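Local coordinates for protein Pre-mRNA-processing-splicing factor 8 (Cryptococcus neoformans var. grubii serotype A, PDB 6MX6) that carries an intein, a Hint-fold domain that probably excises itself from the spliceosomal precursor protein and joins the flanking segments, at residues L119-D124 with T138-N143; E49-I54 with D62-H67. All blocks are in the same frame, centred on the assembly; numbering follows the deposited sequence.

How the contacts relate
Two strand pairings of one antiparallel sheet make up this pair of contacts. Contact 2 comes first along the chain and closes before contact 1 opens; their centres lie about 18 Å apart. Strands 63-65, 52-56, 139-147 and 117-120 stand side by side in that order, so contact 2 is the pairing at the outer end and contact 1 the pairing two steps further in. Their apolar sides meet where Ile142 CD1 of contact 1 packs 3.9 Å from Ile54 CG2 of contact 2. Both belong to the Hint domain, and contact 2 lies beside Cys5, the first modelled residue and probably the start of the intein, so the sheet probably reaches the N-terminal splice junction.

Contact 1. Residues L119-D124 with T138-N143; sequences LFRSTD and TLLHIN
Phe120 and Leu139 meet beside the phenyl ring rather than through it: Leu139 CD2 stands 4.0 Å from Phe120 CB, and the ring leads away from the 138-143 segment to an edge-to-face encounter with Tyr74. The second flat group, the guanidinium of Arg121, is engaged outside the two segments, its NE hydrogen-bonded to the carbonyl oxygen of Asp169. What Arg121 offers across the contact is its aliphatic stem, whose CG lies 4.0 Å from Leu140 CD1, the two side chains crossing at about a right angle.

Leu119, Phe120, Leu139 and Leu140 project from the edge-to-edge pairing of strands 117-120 and 139-147, an antiparallel junction inside the six-stranded sheet of the Hint domain, and Arg121 follows it. Leu119 and Leu140 form a hydrogen-bonded pair with unequal bonds. Leu140 N reaches Leu119 O at 2.8 Å and almost straight (169°), whereas the return bond from Leu119 N to Leu140 O is weak. Phe120 and Leu139 are the non-hydrogen-bonded pair that follows. On the side of the sheet bearing Leu119 and Leu140, the CB atoms of those two leucines touch. Ile142 extends this apolar row, its CG1 4.1 Å from Leu119 CD1, and both Leu119 and Ile142 continue onto Met73 of the neighbouring strand 70-76.

Near the end of the pairing Thr138 and Arg121 are joined twice. Arg121 N donates to Thr138 O at 3.0 Å, and Thr138 OG1, anti to its backbone N (chi1 -162°), donates to Arg121 O at 2.6 Å from above that carbonyl's plane. Past this double link the chains separate into a loop that is partly unmodelled.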
loop_
_atom_site.group_PDB
_atom_site.type_symbol
_atom_site.label_atom_id
_atom_site.label_comp_id
_atom_site.label_asym_id
_atom_site.label_seq_id
_atom_site.Cartn_x
_atom_site.Cartn_y
_atom_site.Cartn_z
ATOM N N LEU A 119 7.732 3.606 -4.578
ATOM C CA LEU A 119 7.251 2.486 -3.787
ATOM C C LEU A 119 8.377 1.463 -3.628
ATOM O O LEU A 119 9.413 1.543 -4.290
ATOM C CB LEU A 119 6.026 1.857 -4.445
ATOM C CG LEU A 119 4.805 2.772 -4.574
ATOM C CD1 LEU A 119 3.740 2.134 -5.474
ATOM C CD2 LEU A 119 4.229 3.057 -3.196
ATOM N N PHE A 120 8.187 0.495 -2.731
ATOM C CA PHE A 120 9.258 -0.476 -2.548
ATOM C C PHE A 120 8.720 -1.790 -2.007
ATOM O O PHE A 120 7.635 -1.862 -1.426
ATOM C CB PHE A 120 10.360 0.060 -1.628
ATOM C CG PHE A 120 9.916 0.336 -0.227
ATOM C CD1 PHE A 120 9.265 1.515 0.088
ATOM C CD2 PHE A 120 10.175 -0.572 0.789
ATOM C CE1 PHE A 120 8.871 1.781 1.391
ATOM C CE2 PHE A 120 9.781 -0.314 2.092
ATOM C CZ PHE A 120 9.129 0.863 2.392
ATOM N N ARG A 121 9.517 -2.832 -2.213
ATOM C CA ARG A 121 9.268 -4.164 -1.702
ATOM C C ARG A 121 10.311 -4.483 -0.640
ATOM O O ARG A 121 11.393 -3.894 -0.608
ATOM C CB ARG A 121 9.315 -5.205 -2.823
ATOM C CG ARG A 121 8.594 -4.793 -4.098
ATOM C CD ARG A 121 9.066 -5.623 -5.293
ATOM N NE ARG A 121 8.548 -6.984 -5.228
ATOM C CZ ARG A 121 8.747 -7.911 -6.160
ATOM N NH1 ARG A 121 9.453 -7.624 -7.244
ATOM N NH2 ARG A 121 8.236 -9.126 -6.010
ATOM N N SER A 122 9.978 -5.423 0.238
ATOM C CA SER A 122 10.877 -5.760 1.332
ATOM C C SER A 122 12.005 -6.652 0.828
ATOM O O SER A 122 11.759 -7.719 0.254
ATOM C CB SER A 122 10.120 -6.457 2.458
ATOM O OG SER A 122 9.850 -7.803 2.116
ATOM N N THR A 123 13.242 -6.215 1.045
ATOM C CA THR A 123 14.394 -7.007 0.636
ATOM C C THR A 123 14.391 -8.349 1.356
ATOM O O THR A 123 14.222 -8.412 2.579
ATOM C CB THR A 123 15.686 -6.248 0.926
ATOM O OG1 THR A 123 15.476 -4.847 0.701
ATOM C CG2 THR A 123 16.804 -6.742 0.014
ATOM N N ASP A 124 14.560 -9.422 0.587
ATOM C CA ASP A 124 14.530 -10.788 1.111
ATOM C C ASP A 124 13.194 -11.089 1.789
ATOM O O ASP A 124 12.127 -10.808 1.236
ATOM C CB ASP A 124 15.688 -11.019 2.088
ATOM C CG ASP A 124 16.208 -12.444 2.051
ATOM O OD1 ASP A 124 15.906 -13.167 1.077
ATOM O OD2 ASP A 124 16.923 -12.837 2.997
ATOM N N THR A 138 14.601 -3.208 -5.858
ATOM C CA THR A 138 13.473 -3.274 -4.941
ATOM C C THR A 138 12.662 -1.983 -4.897
ATOM O O THR A 138 11.633 -1.940 -4.217
ATOM C CB THR A 138 13.961 -3.629 -3.532
ATOM O OG1 THR A 138 12.858 -4.099 -2.746
ATOM C CG2 THR A 138 14.582 -2.418 -2.849
ATOM N N LEU A 139 13.096 -0.936 -5.590
ATOM C CA LEU A 139 12.313 0.286 -5.712
ATOM C C LEU A 139 11.446 0.204 -6.960
ATOM O O LEU A 139 11.864 -0.326 -7.995
ATOM C CB LEU A 139 13.209 1.522 -5.788
ATOM C CG LEU A 139 14.067 1.893 -4.581
ATOM C CD1 LEU A 139 14.937 3.089 -4.924
ATOM C CD2 LEU A 139 13.214 2.193 -3.360
ATOM N N LEU A 140 10.230 0.719 -6.849
ATOM C CA LEU A 140 9.264 0.717 -7.935
ATOM C C LEU A 140 8.953 2.154 -8.320
ATOM O O LEU A 140 8.713 2.999 -7.451
ATOM C CB LEU A 140 7.984 -0.019 -7.529
ATOM C CG LEU A 140 8.211 -1.403 -6.939
ATOM C CD1 LEU A 140 6.905 -1.948 -6.404
ATOM C CD2 LEU A 140 8.794 -2.332 -7.992
ATOM N N HIS A 141 8.942 2.421 -9.617
ATOM C CA HIS A 141 8.736 3.756 -10.147
ATOM C C HIS A 141 7.280 3.877 -10.569
ATOM O O HIS A 141 6.786 3.054 -11.346
ATOM C CB HIS A 141 9.674 4.007 -11.327
ATOM C CG HIS A 141 11.117 3.787 -10.995
ATOM N ND1 HIS A 141 11.698 2.535 -10.987
ATOM C CD2 HIS A 141 12.090 4.656 -10.635
ATOM C CE1 HIS A 141 12.970 2.645 -10.646
ATOM N NE2 HIS A 141 13.232 3.921 -10.425
ATOM N N ILE A 142 6.597 4.882 -10.048
ATOM C CA ILE A 142 5.195 5.081 -10.384
ATOM C C ILE A 142 5.100 5.687 -11.779
ATOM O O ILE A 142 5.736 6.705 -12.075
ATOM C CB ILE A 142 4.511 5.967 -9.334
ATOM C CG1 ILE A 142 4.462 5.220 -8.002
ATOM C CG2 ILE A 142 3.119 6.352 -9.791
ATOM C CD1 ILE A 142 3.799 6.006 -6.898
ATOM N N ASN A 143 4.307 5.059 -12.641
ATOM C CA ASN A 143 4.080 5.575 -13.984
ATOM C C ASN A 143 2.830 6.436 -14.066
ATOM O O ASN A 143 2.810 7.424 -14.807
ATOM C CB ASN A 143 3.980 4.422 -14.987
ATOM C CG ASN A 143 3.939 4.906 -16.425
ATOM O OD1 ASN A 143 4.761 5.727 -16.843
ATOM N ND2 ASN A 143 2.974 4.406 -17.188
#

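Contact 2. Residues E49-I54 with D62-H67; sequences ERLYRI and DLVCTH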
loop_
_atom_site.group_PDB
_atom_site.type_symbol
_atom_site.label_atom_id
_atom_site.label_comp_id
_atom_site.label_asym_id
_atom_site.label_seq_id
_atom_site.Cartn_x
_atom_site.Cartn_y
_atom_site.Cartn_z
ATOM N N GLU A 49 -16.241 3.853 -2.754
ATOM C CA GLU A 49 -16.021 5.191 -3.296
ATOM C C GLU A 49 -15.115 5.096 -4.511
ATOM O O GLU A 49 -14.558 4.039 -4.814
ATOM C CB GLU A 49 -15.417 6.140 -2.254
ATOM C CG GLU A 49 -14.022 5.772 -1.805
ATOM C CD GLU A 49 -13.617 6.502 -0.537
ATOM O OE1 GLU A 49 -12.624 7.267 -0.570
ATOM O OE2 GLU A 49 -14.303 6.317 0.490
ATOM N N ARG A 50 -14.984 6.220 -5.213
ATOM C CA ARG A 50 -14.036 6.290 -6.319
ATOM C C ARG A 50 -12.616 6.258 -5.776
ATOM O O ARG A 50 -12.214 7.147 -5.023
ATOM C CB ARG A 50 -14.273 7.557 -7.140
ATOM C CG ARG A 50 -15.564 7.491 -7.927
ATOM C CD ARG A 50 -15.937 8.842 -8.493
ATOM N NE ARG A 50 -15.097 9.189 -9.639
ATOM C CZ ARG A 50 -15.279 10.266 -10.397
ATOM N NH1 ARG A 50 -16.279 11.095 -10.146
ATOM N NH2 ARG A 50 -14.469 10.498 -11.421
ATOM N N LEU A 51 -11.851 5.246 -6.173
ATOM C CA LEU A 51 -10.505 5.042 -5.661
ATOM C C LEU A 51 -9.475 5.587 -6.645
ATOM O O LEU A 51 -9.784 5.942 -7.783
ATOM C CB LEU A 51 -10.260 3.554 -5.400
ATOM C CG LEU A 51 -11.291 2.894 -4.481
ATOM C CD1 LEU A 51 -10.979 1.401 -4.308
ATOM C CD2 LEU A 51 -11.285 3.604 -3.142
ATOM N N TYR A 52 -8.229 5.631 -6.194
ATOM C CA TYR A 52 -7.106 5.988 -7.044
ATOM C C TYR A 52 -6.389 4.719 -7.466
ATOM O O TYR A 52 -6.129 3.851 -6.629
ATOM C CB TYR A 52 -6.131 6.908 -6.314
ATOM C CG TYR A 52 -6.633 8.319 -6.290
ATOM C CD1 TYR A 52 -7.535 8.737 -5.321
ATOM C CD2 TYR A 52 -6.245 9.216 -7.259
ATOM C CE1 TYR A 52 -8.016 10.035 -5.314
ATOM C CE2 TYR A 52 -6.714 10.511 -7.264
ATOM C CZ TYR A 52 -7.594 10.916 -6.290
ATOM O OH TYR A 52 -8.049 12.208 -6.314
ATOM N N ARG A 53 -6.074 4.626 -8.757
ATOM C CA ARG A 53 -5.299 3.520 -9.310
ATOM C C ARG A 53 -3.868 3.991 -9.535
ATOM O O ARG A 53 -3.637 4.980 -10.244
ATOM C CB ARG A 53 -5.915 3.025 -10.622
ATOM C CG ARG A 53 -5.117 1.888 -11.282
ATOM C CD ARG A 53 -5.809 1.341 -12.521
ATOM N NE ARG A 53 -7.122 0.817 -12.167
ATOM C CZ ARG A 53 -7.347 -0.431 -11.773
ATOM N NH1 ARG A 53 -6.347 -1.308 -11.727
ATOM N NH2 ARG A 53 -8.579 -0.809 -11.436
ATOM N N ILE A 54 -2.915 3.281 -8.935
ATOM C CA ILE A 54 -1.490 3.547 -9.079
ATOM C C ILE A 54 -0.897 2.436 -9.927
ATOM O O ILE A 54 -1.007 1.249 -9.577
ATOM C CB ILE A 54 -0.788 3.631 -7.716
ATOM C CG1 ILE A 54 -1.434 4.721 -6.870
ATOM C CG2 ILE A 54 0.709 3.910 -7.910
ATOM C CD1 ILE A 54 -1.036 4.687 -5.397
ATOM N N ASP A 62 -1.392 -3.355 -10.221
ATOM C CA ASP A 62 -1.758 -2.005 -9.806
ATOM C C ASP A 62 -2.157 -1.992 -8.332
ATOM O O ASP A 62 -2.759 -2.938 -7.825
ATOM C CB ASP A 62 -2.946 -1.472 -10.613
ATOM C CG ASP A 62 -2.693 -1.425 -12.110
ATOM O OD1 ASP A 62 -1.532 -1.590 -12.550
ATOM O OD2 ASP A 62 -3.682 -1.213 -12.849
ATOM N N LEU A 63 -1.853 -0.888 -7.655
ATOM C CA LEU A 63 -2.335 -0.659 -6.294
ATOM C C LEU A 63 -3.529 0.283 -6.362
ATOM O O LEU A 63 -3.413 1.382 -6.904
ATOM C CB LEU A 63 -1.236 -0.063 -5.415
ATOM C CG LEU A 63 -1.633 0.242 -3.971
ATOM C CD1 LEU A 63 -1.989 -1.066 -3.243
ATOM C CD2 LEU A 63 -0.518 0.993 -3.260
ATOM N N VAL A 64 -4.674 -0.125 -5.814
ATOM C CA VAL A 64 -5.884 0.692 -5.909
ATOM C C VAL A 64 -6.350 1.001 -4.493
ATOM O O VAL A 64 -6.567 0.079 -3.701
ATOM C CB VAL A 64 -6.991 0.001 -6.721
ATOM C CG1 VAL A 64 -8.181 0.918 -6.868
ATOM C CG2 VAL A 64 -6.473 -0.413 -8.105
ATOM N N CYS A 65 -6.496 2.285 -4.171
ATOM C CA CYS A 65 -6.685 2.655 -2.771
ATOM C C CYS A 65 -7.388 4.001 -2.623
ATOM O O CYS A 65 -7.533 4.766 -3.574
ATOM C CB CYS A 65 -5.344 2.647 -2.049
ATOM S SG CYS A 65 -4.189 3.858 -2.714
ATOM N N THR A 66 -7.823 4.294 -1.400
ATOM C CA THR A 66 -8.582 5.516 -1.165
ATOM C C THR A 66 -7.686 6.749 -1.194
ATOM O O THR A 66 -6.461 6.673 -1.052
ATOM C CB THR A 66 -9.301 5.484 0.190
ATOM O OG1 THR A 66 -8.335 5.230 1.217
ATOM C CG2 THR A 66 -10.374 4.424 0.201
ATOM N N HIS A 67 -8.335 7.911 -1.328
ATOM C CA HIS A 67 -7.607 9.171 -1.405
ATOM C C HIS A 67 -6.829 9.463 -0.126
ATOM O O HIS A 67 -5.804 10.148 -0.172
ATOM C CB HIS A 67 -8.574 10.321 -1.701
ATOM C CG HIS A 67 -9.546 10.589 -0.593
ATOM N ND1 HIS A 67 -9.382 11.622 0.305
ATOM C CD2 HIS A 67 -10.686 9.952 -0.231
ATOM C CE1 HIS A 67 -10.380 11.613 1.171
ATOM N NE2 HIS A 67 -11.185 10.609 0.868
HETATM O O HOH W 1 -11.015 7.533 -2.467
#
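Arg53 and Asp62 meet near the turn end of a beta hairpin of the Hint fold, strands 52-56 and 63-65, with guanidinium and carboxylate planes turned 70° apart. Asp62 OD2 nevertheless lies close to the guanidinium plane and accepts a hydrogen bond from Arg53 NH1 on its anti lone pair, a salt bridge of 2.9 Å. A bend at chi3 (-60°) folds NE back in the Arg53 chain, and Val64 CG2 lies 3.6 Å above one face of the guanidinium, offset toward its rim. Each charge has a second partner: Arg53 NH2 bridges to Glu148 and Asp62 OD2 to Lys55.

Tyr52 with Cys65 and Ile54 with Leu63 are hydrogen-bonded pairs flanking the non-hydrogen-bonded pair Arg53 with Val64. On the side of the sheet that carries the two outer pairs, Ile54 CD1 rests against Cys65 SG and Leu63 CD2. Farther along, Leu51 crosses Val64 at about a right angle, its CB 3.7 Å from Val64 CG1, while its CD2 meets Thr66 CG2 at 3.6 Å. Thr66 turns its OG1 to Asn68 and to the backbone N of Cys5, consistent with the threonine of the intein block B motif, which attends the first splicing junction.

His67 CB approaches the Tyr52 ring obliquely, 3.7 Å from CE1, and His67 ND1 is hydrogen-bonded to Asp104 OD2. The Glu49 carboxylate is nearly coplanar with the imidazole, and OE1 lies at the ring edge, 3.3 Å from His67 CD2. One water ties this end together, donating to Glu49 OE1 and Arg50 O and accepting from His67 N at 2.9 Å.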